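Local atomic coordinates of 1,3-alpha-isomaltosidase (Kribbella flavida DSM 17836, PDB entry 5X3I), a protein that hydrolyses the alpha-1,3-glucosidic linkages of the cyclic tetrasaccharide cyclobis-(1-6)-alpha-nigerosyl, yielding isomaltose inside the cell. Residues Ser444-Arg447 against Thr448-Trp452; Ala351-Glu354 against Asp355-His359; Lys455-Tyr458 against Leu459-Phe463. The protein carries 1 engineered substitution. All coordinates share one frame; numbering follows the deposited sequence.

Interaction 1. Residues Ser444-Arg447 against Thr448-Trp452; sequences SVQR and TRDWW
The guanidinium of Arg449 carries the backbone of Val445 and Gln446 on one face, with Val445 C and Gln446 N each 3.6 Å above its plane and offset toward the rim. Ser444 O lies near the plane at one edge, and a water in the plane accepts from NE and also from Gln446 NE2. The bend at chi3 (-64°) folds the arginine back over the start of the helix, where NH2 donates to Gln446 OE1 at 2.9 Å from above the amide's carbonyl plane. The two flat groups stand 85° apart. Through its other branch the same amide gives NE2 to Asp450 OD1 at 2.7 Å, linking both partners. The helical backbone bonds include Arg449 N to Val445 O at 3.1 Å, with Val445 at the N-cap position. With an alanine in place of this arginine, Gln446 OE1 and Leu443 O, which NH1 serves, would probably be left without these N-H mates, and the amide, held then by Asp450, would be freer to turn. Helix 446-454 meets helix 496-510, where Arg449 touches Ala503, and helix 404-415, where Trp451 packs on Ala412 and Met413.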
ATOM      1  N   SER A 444      -5.272  15.321  -8.025  1.00 13.07           N
ATOM      2  CA  SER A 444      -4.905  15.097  -9.418  1.00 15.24           C
ATOM      3  C   SER A 444      -4.468  16.373 -10.131  1.00 16.01           C
ATOM      4  O   SER A 444      -3.875  16.298 -11.195  1.00 19.74           O
ATOM      5  CB  SER A 444      -6.066  14.462 -10.194  1.00 14.96           C
ATOM      6  OG  SER A 444      -7.005  15.432 -10.615  1.00 16.23           O
ATOM      7  N   VAL A 445      -4.781  17.539  -9.572  1.00 15.84           N
ATOM      8  CA  VAL A 445      -4.379  18.787 -10.217  1.00 13.40           C
ATOM      9  C   VAL A 445      -3.640  19.742  -9.273  1.00 16.67           C
ATOM     10  O   VAL A 445      -3.863  19.752  -8.062  1.00 14.60           O
ATOM     11  CB  VAL A 445      -5.581  19.534 -10.831  1.00 14.12           C
ATOM     12  CG1 VAL A 445      -6.210  18.705 -11.953  1.00 16.00           C
ATOM     13  CG2 VAL A 445      -6.595  19.866  -9.772  1.00 16.05           C
ATOM     14  N   GLN A 446      -2.775  20.558  -9.860  1.00 14.23           N
ATOM     15  CA  GLN A 446      -1.842  21.369  -9.104  1.00 16.30           C
ATOM     16  C   GLN A 446      -2.515  22.351  -8.136  1.00 19.22           C
ATOM     17  O   GLN A 446      -2.060  22.485  -7.001  1.00 17.92           O
ATOM     18  CB  GLN A 446      -0.920  22.133 -10.057  1.00 17.24           C
ATOM     19  CG  GLN A 446       0.245  22.809  -9.352  1.00 14.12           C
ATOM     20  CD  GLN A 446       1.140  21.829  -8.622  1.00 16.27           C
ATOM     21  OE1 GLN A 446       1.702  20.919  -9.219  1.00 18.93           O
ATOM     22  NE2 GLN A 446       1.278  22.018  -7.320  1.00 18.56           N
ATOM     23  N   ARG A 447      -3.593  23.018  -8.568  1.00 17.51           N
ATOM     24  CA  ARG A 447      -4.218  24.044  -7.736  1.00 14.97           C
ATOM     25  C   ARG A 447      -4.729  23.460  -6.420  1.00 16.93           C
ATOM     26  O   ARG A 447      -4.655  24.104  -5.384  1.00 15.57           O
ATOM     27  CB  ARG A 447      -5.356  24.771  -8.475  1.00 17.60           C
ATOM     28  CG  ARG A 447      -6.592  23.931  -8.820  1.00 19.39           C
ATOM     29  CD  ARG A 447      -7.657  24.761  -9.535  1.00 19.56           C
ATOM     30  NE  ARG A 447      -8.382  25.651  -8.633  1.00 20.06           N
ATOM     31  CZ  ARG A 447      -9.511  25.333  -8.010  1.00 16.23           C
ATOM     32  NH1 ARG A 447     -10.094  26.203  -7.209  1.00 21.06           N
ATOM     33  NH2 ARG A 447     -10.066  24.148  -8.192  1.00 20.76           N
ATOM     34  N   THR A 448      -5.251  22.241  -6.461  1.00 17.25           N
ATOM     35  CA  THR A 448      -5.752  21.626  -5.245  1.00 14.88           C
ATOM     36  C   THR A 448      -4.626  21.001  -4.413  1.00 14.39           C
ATOM     37  O   THR A 448      -4.685  21.037  -3.193  1.00 17.08           O
ATOM     38  CB  THR A 448      -6.835  20.606  -5.566  1.00 14.95           C
ATOM     39  OG1 THR A 448      -7.929  21.291  -6.178  1.00 18.78           O
ATOM     40  CG2 THR A 448      -7.337  19.925  -4.311  1.00 13.41           C
ATOM     41  N   ARG A 449      -3.609  20.437  -5.059  1.00 14.08           N
ATOM     42  CA  ARG A 449      -2.425  20.014  -4.327  1.00 15.07           C
ATOM     43  C   ARG A 449      -1.874  21.219  -3.540  1.00 15.01           C
ATOM     44  O   ARG A 449      -1.598  21.091  -2.356  1.00 17.25           O
ATOM     45  CB  ARG A 449      -1.354  19.417  -5.251  1.00 13.97           C
ATOM     46  CG  ARG A 449      -1.735  18.039  -5.850  1.00 12.65           C
ATOM     47  CD  ARG A 449      -0.554  17.291  -6.435  1.00 13.70           C
ATOM     48  NE  ARG A 449       0.048  17.962  -7.584  1.00 16.72           N
ATOM     49  CZ  ARG A 449      -0.310  17.770  -8.852  1.00 15.47           C
ATOM     50  NH1 ARG A 449      -1.300  16.923  -9.154  1.00 12.94           N
ATOM     51  NH2 ARG A 449       0.311  18.437  -9.819  1.00 16.27           N
ATOM     52  N   ASP A 450      -1.792  22.379  -4.191  1.00 13.63           N
ATOM     53  CA  ASP A 450      -1.388  23.631  -3.536  1.00 16.65           C
ATOM     54  C   ASP A 450      -2.277  23.975  -2.342  1.00 15.50           C
ATOM     55  O   ASP A 450      -1.780  24.203  -1.247  1.00 14.43           O
ATOM     56  CB  ASP A 450      -1.421  24.813  -4.510  1.00 13.53           C
ATOM     57  CG  ASP A 450      -0.328  24.754  -5.557  1.00 19.34           C
ATOM     58  OD1 ASP A 450       0.538  23.870  -5.507  1.00 18.61           O
ATOM     59  OD2 ASP A 450      -0.342  25.619  -6.439  1.00 21.03           O
ATOM     60  N   TRP A 451      -3.584  24.034  -2.586  1.00 14.10           N
ATOM     61  CA  TRP A 451      -4.555  24.416  -1.561  1.00 13.89           C
ATOM     62  C   TRP A 451      -4.523  23.490  -0.351  1.00 13.15           C
ATOM     63  O   TRP A 451      -4.488  23.946   0.784  1.00 12.27           O
ATOM     64  CB  TRP A 451      -5.968  24.441  -2.153  1.00 14.00           C
ATOM     65  CG  TRP A 451      -7.001  24.998  -1.222  1.00 13.79           C
ATOM     66  CD1 TRP A 451      -7.275  26.315  -0.999  1.00 14.55           C
ATOM     67  CD2 TRP A 451      -7.902  24.257  -0.399  1.00 11.93           C
ATOM     68  NE1 TRP A 451      -8.286  26.440  -0.088  1.00 13.36           N
ATOM     69  CE2 TRP A 451      -8.688  25.192   0.300  1.00 14.67           C
ATOM     70  CE3 TRP A 451      -8.119  22.898  -0.181  1.00 12.45           C
ATOM     71  CZ2 TRP A 451      -9.676  24.809   1.193  1.00 15.18           C
ATOM     72  CZ3 TRP A 451      -9.105  22.519   0.710  1.00 14.26           C
ATOM     73  CH2 TRP A 451      -9.872  23.469   1.382  1.00 14.84           C
ATOM     74  N   TRP A 452      -4.530  22.187  -0.603  1.00 11.72           N
ATOM     75  CA  TRP A 452      -4.513  21.191   0.465  1.00 13.76           C
ATOM     76  C   TRP A 452      -3.230  21.257   1.311  1.00 11.68           C
ATOM     77  O   TRP A 452      -3.289  21.311   2.533  1.00  9.94           O
ATOM     78  CB  TRP A 452      -4.660  19.783  -0.118  1.00 12.06           C
ATOM     79  CG  TRP A 452      -4.794  18.694   0.907  1.00 10.11           C
ATOM     80  CD1 TRP A 452      -3.863  17.768   1.241  1.00  9.64           C
ATOM     81  CD2 TRP A 452      -5.945  18.410   1.704  1.00  8.96           C
ATOM     82  NE1 TRP A 452      -4.359  16.922   2.204  1.00 12.84           N
ATOM     83  CE2 TRP A 452      -5.635  17.303   2.508  1.00 10.90           C
ATOM     84  CE3 TRP A 452      -7.208  18.987   1.816  1.00 13.85           C
ATOM     85  CZ2 TRP A 452      -6.547  16.755   3.415  1.00 14.56           C
ATOM     86  CZ3 TRP A 452      -8.109  18.451   2.730  1.00 14.84           C
ATOM     87  CH2 TRP A 452      -7.773  17.345   3.512  1.00 13.06           C
TER
HETATM   88  O   HOH W   1      -0.937  16.137 -12.068  1.00 22.45           O
HETATM   89  O   HOH W   2       2.194  19.242  -6.159  1.00 14.45           O

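Interaction 2. Residues Ala351-Glu354 against Asp355-His359; sequences AVTE and DGSAH
Thr353 and Ser357 meet across the turn beside Asp355 OD1, an oxygen gripped by two donors of Ser357: the hydroxyl OG at 2.6 Å, from the syn side of the carboxylate, and the backbone N at 2.9 Å, from above its plane. This double hold restrains the carboxylate, and OD1 also lies against Thr353 CB at 3.4 Å. Thr353 in turn donates OG1 to Ser357 O at 2.9 Å, while its CB and CG2 rest on Ser357 OG. A chi1 of 43° places OG1 between the backbone N and the carbonyl carbon, facing the returning chain. The His359 ring comes in beside the threonine with its CE1 edge toward Ala351 O, 3.2 Å away and in the ring plane. Both ring nitrogens are satisfied by neighbours, ND1 by Asp363 and NE2 by Gln405, whose amide oxygen also accepts from Thr353 N; the imidazole thus has its rotation fixed. The reversal itself is closed by Gly356 N to Thr353 O, 3.1 Å long with an N-H...O angle of 165°. These features define a type I beta turn from Thr353 to Gly356 overlapped by an Asx turn from Asp355 to Ser357, in the loop joining strands 348-349 and 365-366.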
ATOM      1  N   ALA A 351      -8.278  31.611  15.877  1.00 18.86           N
ATOM      2  CA  ALA A 351      -9.522  32.062  15.283  1.00 16.79           C
ATOM      3  C   ALA A 351      -9.747  31.304  13.980  1.00 16.34           C
ATOM      4  O   ALA A 351      -8.890  31.304  13.120  1.00 19.52           O
ATOM      5  CB  ALA A 351      -9.490  33.557  15.036  1.00 17.76           C
ATOM      6  N   VAL A 352     -10.897  30.657  13.849  1.00 19.02           N
ATOM      7  CA  VAL A 352     -11.256  29.931  12.631  1.00 15.04           C
ATOM      8  C   VAL A 352     -11.325  30.860  11.416  1.00 19.92           C
ATOM      9  O   VAL A 352     -11.854  31.957  11.498  1.00 19.70           O
ATOM     10  CB  VAL A 352     -12.617  29.208  12.799  1.00 18.46           C
ATOM     11  CG1 VAL A 352     -13.123  28.650  11.465  1.00 16.93           C
ATOM     12  CG2 VAL A 352     -12.521  28.100  13.844  1.00 16.65           C
ATOM     13  N   THR A 353     -10.785  30.425  10.283  1.00 20.97           N
ATOM     14  CA  THR A 353     -10.942  31.203   9.071  1.00 16.57           C
ATOM     15  C   THR A 353     -12.187  30.683   8.352  1.00 19.50           C
ATOM     16  O   THR A 353     -12.195  29.565   7.814  1.00 20.41           O
ATOM     17  CB  THR A 353      -9.675  31.120   8.170  1.00 19.57           C
ATOM     18  OG1 THR A 353      -9.201  29.774   8.124  1.00 22.02           O
ATOM     19  CG2 THR A 353      -8.561  31.985   8.737  1.00 17.70           C
ATOM     20  N   GLU A 354     -13.234  31.514   8.353  1.00 20.46           N
ATOM     21  CA  GLU A 354     -14.541  31.163   7.799  1.00 18.72           C
ATOM     22  C   GLU A 354     -14.430  30.797   6.323  1.00 18.26           C
ATOM     23  O   GLU A 354     -15.237  30.034   5.817  1.00 19.80           O
ATOM     24  CB  GLU A 354     -15.562  32.322   7.946  1.00 22.39           C
ATOM     25  CG  GLU A 354     -16.149  32.601   9.353  1.00 27.24           C
ATOM     26  CD  GLU A 354     -17.357  33.587   9.337  1.00 29.60           C
ATOM     27  OE1 GLU A 354     -17.160  34.805   9.565  1.00 22.06           O
ATOM     28  OE2 GLU A 354     -18.512  33.144   9.108  1.00 26.82           O
ATOM     29  N   ASP A 355     -13.437  31.351   5.637  1.00 16.40           N
ATOM     30  CA  ASP A 355     -13.326  31.170   4.189  1.00 17.78           C
ATOM     31  C   ASP A 355     -12.619  29.870   3.789  1.00 19.10           C
ATOM     32  O   ASP A 355     -12.510  29.561   2.619  1.00 20.02           O
ATOM     33  CB  ASP A 355     -12.596  32.358   3.568  1.00 16.96           C
ATOM     34  CG  ASP A 355     -11.182  32.522   4.100  1.00 18.71           C
ATOM     35  OD1 ASP A 355     -10.764  31.769   4.996  1.00 20.59           O
ATOM     36  OD2 ASP A 355     -10.486  33.432   3.634  1.00 23.86           O
ATOM     37  N   GLY A 356     -12.124  29.125   4.763  1.00 18.64           N
ATOM     38  CA  GLY A 356     -11.387  27.910   4.473  1.00 14.54           C
ATOM     39  C   GLY A 356      -9.958  28.138   4.001  1.00 16.09           C
ATOM     40  O   GLY A 356      -9.349  27.252   3.412  1.00 16.97           O
ATOM     41  N   SER A 357      -9.426  29.328   4.249  1.00 15.87           N
ATOM     42  CA  SER A 357      -8.037  29.621   3.930  1.00 14.28           C
ATOM     43  C   SER A 357      -7.118  28.954   4.947  1.00 16.65           C
ATOM     44  O   SER A 357      -7.528  28.660   6.055  1.00 17.38           O
ATOM     45  CB  SER A 357      -7.786  31.129   3.904  1.00 16.04           C
ATOM     46  OG  SER A 357      -8.119  31.723   5.142  1.00 17.95           O
ATOM     47  N   ALA A 358      -5.875  28.724   4.554  1.00 13.11           N
ATOM     48  CA  ALA A 358      -4.879  28.122   5.422  1.00 13.29           C
ATOM     49  C   ALA A 358      -4.421  29.075   6.536  1.00 14.88           C
ATOM     50  O   ALA A 358      -4.501  30.283   6.386  1.00 15.78           O
ATOM     51  CB  ALA A 358      -3.692  27.674   4.599  1.00 14.87           C
ATOM     52  N   HIS A 359      -3.923  28.513   7.634  1.00 17.73           N
ATOM     53  CA  HIS A 359      -3.411  29.293   8.778  1.00 15.21           C
ATOM     54  C   HIS A 359      -1.916  29.559   8.698  1.00 17.19           C
ATOM     55  O   HIS A 359      -1.173  28.754   8.150  1.00 17.99           O
ATOM     56  CB  HIS A 359      -3.691  28.588  10.105  1.00 12.99           C
ATOM     57  CG  HIS A 359      -5.128  28.609  10.509  1.00 14.35           C
ATOM     58  ND1 HIS A 359      -5.736  29.728  11.030  1.00 17.65           N
ATOM     59  CD2 HIS A 359      -6.078  27.651  10.458  1.00 13.28           C
ATOM     60  CE1 HIS A 359      -7.005  29.460  11.278  1.00 13.35           C
ATOM     61  NE2 HIS A 359      -7.237  28.206  10.940  1.00 18.55           N
TER

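Interaction 3. Residues Lys455-Tyr458 against Leu459-Phe463; sequences KRRY and LVEHF
Tyr458 O accepts from both His462 N and Phe463 N, at 2.9 and 3.1 Å, while Glu461 N bonds to Arg457 O in the usual i to i+4 manner. The tyrosine side chain, with chi1 at 77°, turns its ring over the following residue: Leu459 CG stands 4.0 Å from the ring centroid and 16° off the normal, a CH-pi contact over the face, with Leu459 CD2 touching CZ. At the rim, Tyr458 CE2 meets Phe463 CE2 at 3.6 Å; the two rings touch rim to rim with planes 67° apart, neither covering the other. Polar support for the tyrosine comes from Thr343, whose carbonyl bonds to its hydroxyl. On a more exposed side Arg457 reaches Glu461 through NH1, making a 2.8 Å salt bridge with OE2. The oxygen lies in the guanidinium plane, but NH1 meets the carboxylate from above its plane, and Glu461 CD also rests on Arg457 CG. A second carboxylate, that of Glu454, pairs with Arg457 NE. The arrangement is a short helix with an i to i+4 salt bridge on its exposed side, and Tyr458 and Leu459 on the buried side, joined by Phe463 from the residues that follow, inside the TIM-barrel domain of a family 31 glycoside hydrolase.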
ATOM      1  N   LYS A 455      -2.258  24.210   3.910  1.00 13.91           N
ATOM      2  CA  LYS A 455      -2.700  24.139   5.298  1.00 14.98           C
ATOM      3  C   LYS A 455      -1.624  23.536   6.203  1.00 13.30           C
ATOM      4  O   LYS A 455      -1.583  23.822   7.401  1.00 12.24           O
ATOM      5  CB  LYS A 455      -3.999  23.327   5.393  1.00 14.14           C
ATOM      6  CG  LYS A 455      -5.111  23.878   4.491  1.00 14.01           C
ATOM      7  CD  LYS A 455      -6.455  23.229   4.757  1.00 15.32           C
ATOM      8  CE  LYS A 455      -7.525  23.783   3.801  1.00 16.40           C
ATOM      9  NZ  LYS A 455      -7.622  25.261   3.863  1.00 15.76           N
ATOM     10  N   ARG A 456      -0.760  22.710   5.616  1.00 12.02           N
ATOM     11  CA  ARG A 456       0.325  22.069   6.344  1.00 11.17           C
ATOM     12  C   ARG A 456       1.660  22.846   6.279  1.00 13.85           C
ATOM     13  O   ARG A 456       2.638  22.453   6.922  1.00 12.11           O
ATOM     14  CB  ARG A 456       0.545  20.652   5.810  1.00 11.02           C
ATOM     15  CG  ARG A 456      -0.547  19.633   6.158  1.00 12.46           C
ATOM     16  CD  ARG A 456      -1.792  19.731   5.279  1.00 10.62           C
ATOM     17  NE  ARG A 456      -2.711  18.659   5.641  1.00 11.82           N
ATOM     18  CZ  ARG A 456      -4.006  18.615   5.354  1.00 13.33           C
ATOM     19  NH1 ARG A 456      -4.593  19.584   4.654  1.00 11.66           N
ATOM     20  NH2 ARG A 456      -4.714  17.579   5.777  1.00 14.43           N
ATOM     21  N   ARG A 457       1.694  23.921   5.497  1.00 11.49           N
ATOM     22  CA  ARG A 457       2.961  24.594   5.212  1.00 14.48           C
ATOM     23  C   ARG A 457       3.679  25.074   6.483  1.00 13.85           C
ATOM     24  O   ARG A 457       4.892  24.906   6.604  1.00  9.84           O
ATOM     25  CB  ARG A 457       2.760  25.775   4.254  1.00 10.89           C
ATOM     26  CG  ARG A 457       4.045  26.537   3.924  1.00 13.87           C
ATOM     27  CD  ARG A 457       3.865  27.504   2.749  1.00 14.28           C
ATOM     28  NE  ARG A 457       3.538  26.771   1.537  1.00 14.95           N
ATOM     29  CZ  ARG A 457       4.429  26.129   0.788  1.00 16.29           C
ATOM     30  NH1 ARG A 457       5.721  26.158   1.107  1.00 14.88           N
ATOM     31  NH2 ARG A 457       4.030  25.464  -0.287  1.00 14.75           N
ATOM     32  N   TYR A 458       2.934  25.642   7.428  1.00 12.99           N
ATOM     33  CA  TYR A 458       3.549  26.135   8.663  1.00 13.44           C
ATOM     34  C   TYR A 458       4.199  25.004   9.474  1.00 12.66           C
ATOM     35  O   TYR A 458       5.118  25.247  10.250  1.00 13.81           O
ATOM     36  CB  TYR A 458       2.525  26.878   9.526  1.00 15.28           C
ATOM     37  CG  TYR A 458       1.585  25.969  10.282  1.00 12.95           C
ATOM     38  CD1 TYR A 458       0.503  25.379   9.647  1.00 12.67           C
ATOM     39  CD2 TYR A 458       1.775  25.707  11.632  1.00 12.40           C
ATOM     40  CE1 TYR A 458      -0.366  24.548  10.336  1.00 13.41           C
ATOM     41  CE2 TYR A 458       0.908  24.874  12.336  1.00 11.18           C
ATOM     42  CZ  TYR A 458      -0.159  24.297  11.674  1.00 12.33           C
ATOM     43  OH  TYR A 458      -1.016  23.468  12.344  1.00 12.51           O
ATOM     44  N   LEU A 459       3.743  23.769   9.278  1.00 12.52           N
ATOM     45  CA  LEU A 459       4.333  22.636   9.986  1.00 12.35           C
ATOM     46  C   LEU A 459       5.764  22.401   9.531  1.00 12.82           C
ATOM     47  O   LEU A 459       6.626  22.080  10.349  1.00 13.63           O
ATOM     48  CB  LEU A 459       3.511  21.359   9.799  1.00 11.25           C
ATOM     49  CG  LEU A 459       2.066  21.373  10.291  1.00 13.05           C
ATOM     50  CD1 LEU A 459       1.284  20.222   9.652  1.00 10.60           C
ATOM     51  CD2 LEU A 459       1.997  21.282  11.821  1.00 11.31           C
ATOM     52  N   VAL A 460       6.009  22.544   8.229  1.00 14.80           N
ATOM     53  CA  VAL A 460       7.369  22.427   7.699  1.00 13.65           C
ATOM     54  C   VAL A 460       8.197  23.720   7.842  1.00 16.35           C
ATOM     55  O   VAL A 460       9.373  23.664   8.172  1.00 16.25           O
ATOM     56  CB  VAL A 460       7.371  21.993   6.219  1.00 14.31           C
ATOM     57  CG1 VAL A 460       8.778  21.733   5.765  1.00 16.95           C
ATOM     58  CG2 VAL A 460       6.567  20.716   6.033  1.00 14.54           C
ATOM     59  N   GLU A 461       7.593  24.872   7.579  1.00 14.07           N
ATOM     60  CA  GLU A 461       8.357  26.120   7.554  1.00 16.08           C
ATOM     61  C   GLU A 461       8.615  26.713   8.955  1.00 16.38           C
ATOM     62  O   GLU A 461       9.713  27.166   9.234  1.00 21.29           O
ATOM     63  CB  GLU A 461       7.670  27.138   6.639  1.00 15.93           C
ATOM     64  CG  GLU A 461       7.710  26.688   5.187  1.00 15.05           C
ATOM     65  CD  GLU A 461       7.269  27.745   4.193  1.00 18.97           C
ATOM     66  OE1 GLU A 461       6.850  28.844   4.601  1.00 18.72           O
ATOM     67  OE2 GLU A 461       7.321  27.449   2.982  1.00 21.25           O
ATOM     68  N   HIS A 462       7.617  26.696   9.827  1.00 16.76           N
ATOM     69  CA  HIS A 462       7.802  27.160  11.198  1.00 16.99           C
ATOM     70  C   HIS A 462       8.315  26.033  12.089  1.00 16.44           C
ATOM     71  O   HIS A 462       9.362  26.169  12.704  1.00 16.31           O
ATOM     72  CB  HIS A 462       6.520  27.754  11.777  1.00 15.22           C
ATOM     73  CG  HIS A 462       6.635  28.117  13.229  1.00 17.56           C
ATOM     74  ND1 HIS A 462       7.389  29.183  13.676  1.00 18.36           N
ATOM     75  CD2 HIS A 462       6.106  27.541  14.334  1.00 14.19           C
ATOM     76  CE1 HIS A 462       7.315  29.247  14.993  1.00 19.14           C
ATOM     77  NE2 HIS A 462       6.537  28.268  15.416  1.00 17.99           N
ATOM     78  N   PHE A 463       7.552  24.946  12.214  1.00 14.70           N
ATOM     79  CA  PHE A 463       7.947  23.871  13.119  1.00 13.67           C
ATOM     80  C   PHE A 463       9.092  22.985  12.606  1.00 13.48           C
ATOM     81  O   PHE A 463       9.608  22.179  13.358  1.00 15.20           O
ATOM     82  CB  PHE A 463       6.729  23.007  13.477  1.00 14.39           C
ATOM     83  CG  PHE A 463       5.744  23.708  14.354  1.00 14.34           C
ATOM     84  CD1 PHE A 463       6.034  23.941  15.690  1.00 16.53           C
ATOM     85  CD2 PHE A 463       4.540  24.164  13.844  1.00 13.39           C
ATOM     86  CE1 PHE A 463       5.136  24.611  16.505  1.00 14.80           C
ATOM     87  CE2 PHE A 463       3.639  24.826  14.645  1.00 15.08           C
ATOM     88  CZ  PHE A 463       3.934  25.053  15.985  1.00 15.62           C
TER

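Along the chain interaction 2 comes first, then interaction 1, then interaction 3, and all lie within the family 31 TIM-barrel range, on the same side of the chain's centre. Interactions 1 and 3 belong to successive helices, 446-454 and 457-461, which lead from the segment after barrel strand 388-393 to strand 467-470; their centres are about 17 Å apart. The loop of interaction 2 lies about 17 Å from interaction 1 and about 15 Å from interaction 3, centre to centre. Gly356 touches both: its O accepts from Lys455 NZ at 2.7 Å and touches Trp451 CZ2 at 3.3 Å. One carbonyl is thus held by Lys455, in the link between the two helices, and packs on Trp451 of helix 446-454.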